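Local coordinates for L-threonine-O-3-phosphate decarboxylase (Porphyromonas gingivalis, PDB 3FKD), which probably binds pyridoxal 5'-phosphate and is thought to act as a lyase that decarboxylates L-threonine O-3-phosphate, at residues 279-284 against 317-322. Numbering follows the deposited sequence.
Sequences FFLLRL and YVRITT
Strands 279-284 and 317-321 run antiparallel, their axes 4.7 Å apart at closest approach, and F280 with I320 and L282 with V318 form the two hydrogen-bonded pairs. Three of the four backbone bonds point nearly along the C=O axis; the exception is F280 N to I320 O (3.0 Å), where the donor stands above the carbonyl plane and the angle at hydrogen falls to 139°. The F280 ring lies against that same oxygen: CG sits in the crowded position between N and the carbonyl carbon (chi1 52°), which puts one ring face over I320 O, while F280 CE1 reaches I320 CB at 3.6 Å. T322 OG1 lies at the ring's edge and is hydrogen-bonded to T257 OG1. On the face shared by F280, L282, V318 and I320, L282 and V318 lie side by side, L282 CD1 against V318 CG2 at 3.6 Å. Helices 250-266 and 325-339 cover this apolar face. In the small C-terminal domain sheet of a PLP-dependent aminotransferase-type fold, strand 302-306 flanks 317-321 and strand 270-272 flanks 279-284. The opposite face carries F279, L281, R283, Y317, R319 and T321. Here R283, CG anti to N, lays its CG over the Y317 ring face, 4.0 Å from the centroid, then bends at chi3 so that R283 NE donates to Y317 OH (2.8 Å, 176°). The hydroxyl lies in the guanidinium plane, which stands perpendicular to the ring. L281 CG approaches Y317 CD2 at 4.1 Å. R319, bent at chi3, bonds through NH2 to S21 O, and T321 OG1, 3.5 Å from F279 CB, bonds to T22 O.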
loop_
_atom_site.group_PDB
_atom_site.type_symbol
_atom_site.label_atom_id
_atom_site.label_comp_id
_atom_site.label_asym_id
_atom_site.label_seq_id
_atom_site.Cartn_x
_atom_site.Cartn_y
_atom_site.Cartn_z
ATOM N N PHE A 279 16.227 5.128 21.113
ATOM C CA PHE A 279 17.316 4.806 20.199
ATOM C C PHE A 279 18.235 6.035 20.087
ATOM O O PHE A 279 17.847 7.133 20.474
ATOM C CB PHE A 279 16.767 4.413 18.825
ATOM C CG PHE A 279 15.830 5.426 18.250
ATOM C CD1 PHE A 279 16.315 6.505 17.552
ATOM C CD2 PHE A 279 14.454 5.297 18.433
ATOM C CE1 PHE A 279 15.453 7.448 17.053
ATOM C CE2 PHE A 279 13.581 6.231 17.928
ATOM C CZ PHE A 279 14.056 7.296 17.230
ATOM N N PHE A 280 19.429 5.853 19.528
ATOM C CA PHE A 280 20.471 6.897 19.552
ATOM C C PHE A 280 21.580 6.608 18.531
ATOM O O PHE A 280 21.773 5.479 18.109
ATOM C CB PHE A 280 21.088 7.023 20.993
ATOM C CG PHE A 280 21.552 5.710 21.549
ATOM C CD1 PHE A 280 22.793 5.194 21.199
ATOM C CD2 PHE A 280 20.716 4.947 22.347
ATOM C CE1 PHE A 280 23.210 3.976 21.667
ATOM C CE2 PHE A 280 21.116 3.718 22.800
ATOM C CZ PHE A 280 22.389 3.236 22.473
ATOM N N LEU A 281 22.322 7.636 18.152
ATOM C CA LEU A 281 23.526 7.477 17.339
ATOM C C LEU A 281 24.796 7.182 18.229
ATOM O O LEU A 281 25.017 7.800 19.279
ATOM C CB LEU A 281 23.706 8.757 16.505
ATOM C CG LEU A 281 23.308 8.938 15.033
ATOM C CD1 LEU A 281 22.433 7.886 14.402
ATOM C CD2 LEU A 281 22.694 10.306 14.835
ATOM N N LEU A 282 25.608 6.213 17.834
ATOM C CA LEU A 282 26.966 6.206 18.335
ATOM C C LEU A 282 28.036 6.359 17.226
ATOM O O LEU A 282 27.883 5.873 16.091
ATOM C CB LEU A 282 27.232 5.033 19.286
ATOM C CG LEU A 282 27.762 3.655 18.897
ATOM C CD1 LEU A 282 28.968 3.691 17.918
ATOM C CD2 LEU A 282 28.143 2.947 20.203
ATOM N N ARG A 283 29.110 7.066 17.577
ATOM C CA ARG A 283 30.231 7.313 16.661
ATOM C C ARG A 283 31.442 6.474 17.021
ATOM O O ARG A 283 31.880 6.465 18.178
ATOM C CB ARG A 283 30.634 8.784 16.716
ATOM C CG ARG A 283 31.213 9.325 15.431
ATOM C CD ARG A 283 31.815 10.689 15.674
ATOM N NE ARG A 283 31.622 11.546 14.508
ATOM C CZ ARG A 283 32.592 11.922 13.689
ATOM N NH1 ARG A 283 32.326 12.691 12.642
ATOM N NH2 ARG A 283 33.835 11.519 13.924
ATOM N N LEU A 284 31.961 5.743 16.047
ATOM C CA LEU A 284 33.254 5.117 16.219
ATOM C C LEU A 284 34.346 6.156 16.005
ATOM O O LEU A 284 34.361 6.804 14.974
ATOM C CB LEU A 284 33.428 3.984 15.230
ATOM C CG LEU A 284 32.360 2.908 15.341
ATOM C CD1 LEU A 284 32.806 1.673 14.607
ATOM C CD2 LEU A 284 32.152 2.572 16.778
ATOM N N TYR A 317 29.183 6.356 11.835
ATOM C CA TYR A 317 27.940 6.357 12.613
ATOM C C TYR A 317 27.078 5.083 12.502
ATOM O O TYR A 317 26.823 4.591 11.408
ATOM C CB TYR A 317 27.073 7.553 12.253
ATOM C CG TYR A 317 27.589 8.869 12.748
ATOM C CD1 TYR A 317 28.451 9.642 11.958
ATOM C CD2 TYR A 317 27.193 9.382 13.969
ATOM C CE1 TYR A 317 28.923 10.865 12.376
ATOM C CE2 TYR A 317 27.680 10.614 14.403
ATOM C CZ TYR A 317 28.541 11.354 13.584
ATOM O OH TYR A 317 29.037 12.570 13.986
ATOM N N VAL A 318 26.643 4.569 13.651
ATOM C CA VAL A 318 25.592 3.555 13.703
ATOM C C VAL A 318 24.411 4.044 14.539
ATOM O O VAL A 318 24.578 4.829 15.466
ATOM C CB VAL A 318 26.095 2.197 14.267
ATOM C CG1 VAL A 318 27.292 1.717 13.494
ATOM C CG2 VAL A 318 26.428 2.309 15.732
ATOM N N ARG A 319 23.213 3.592 14.194
ATOM C CA ARG A 319 22.047 3.826 15.035
ATOM C C ARG A 319 21.813 2.569 15.878
ATOM O O ARG A 319 21.816 1.463 15.339
ATOM C CB ARG A 319 20.787 4.148 14.188
ATOM C CG ARG A 319 19.619 4.737 15.018
ATOM C CD ARG A 319 18.371 4.921 14.247
ATOM N NE ARG A 319 17.974 3.645 13.700
ATOM C CZ ARG A 319 17.259 3.478 12.595
ATOM N NH1 ARG A 319 16.816 4.529 11.896
ATOM N NH2 ARG A 319 16.977 2.250 12.211
ATOM N N ILE A 320 21.620 2.751 17.186
ATOM C CA ILE A 320 21.344 1.649 18.106
ATOM C C ILE A 320 20.058 1.854 18.940
ATOM O O ILE A 320 19.913 2.892 19.596
ATOM C CB ILE A 320 22.472 1.480 19.121
ATOM C CG1 ILE A 320 23.854 1.508 18.454
ATOM C CG2 ILE A 320 22.254 0.221 19.978
ATOM C CD1 ILE A 320 24.411 0.167 18.148
ATOM N N THR A 321 19.141 0.872 18.919
ATOM C CA THR A 321 17.991 0.865 19.818
ATOM C C THR A 321 18.187 -0.031 21.036
ATOM O O THR A 321 18.426 -1.229 20.906
ATOM C CB THR A 321 16.697 0.374 19.117
ATOM O OG1 THR A 321 16.562 1.046 17.870
ATOM C CG2 THR A 321 15.448 0.628 20.001
ATOM N N THR A 322 18.036 0.552 22.216
ATOM C CA THR A 322 18.023 -0.191 23.480
ATOM C C THR A 322 17.119 -1.435 23.458
ATOM O O THR A 322 15.920 -1.336 23.286
ATOM C CB THR A 322 17.570 0.739 24.597
ATOM O OG1 THR A 322 18.413 1.894 24.598
ATOM C CG2 THR A 322 17.523 0.025 26.002
#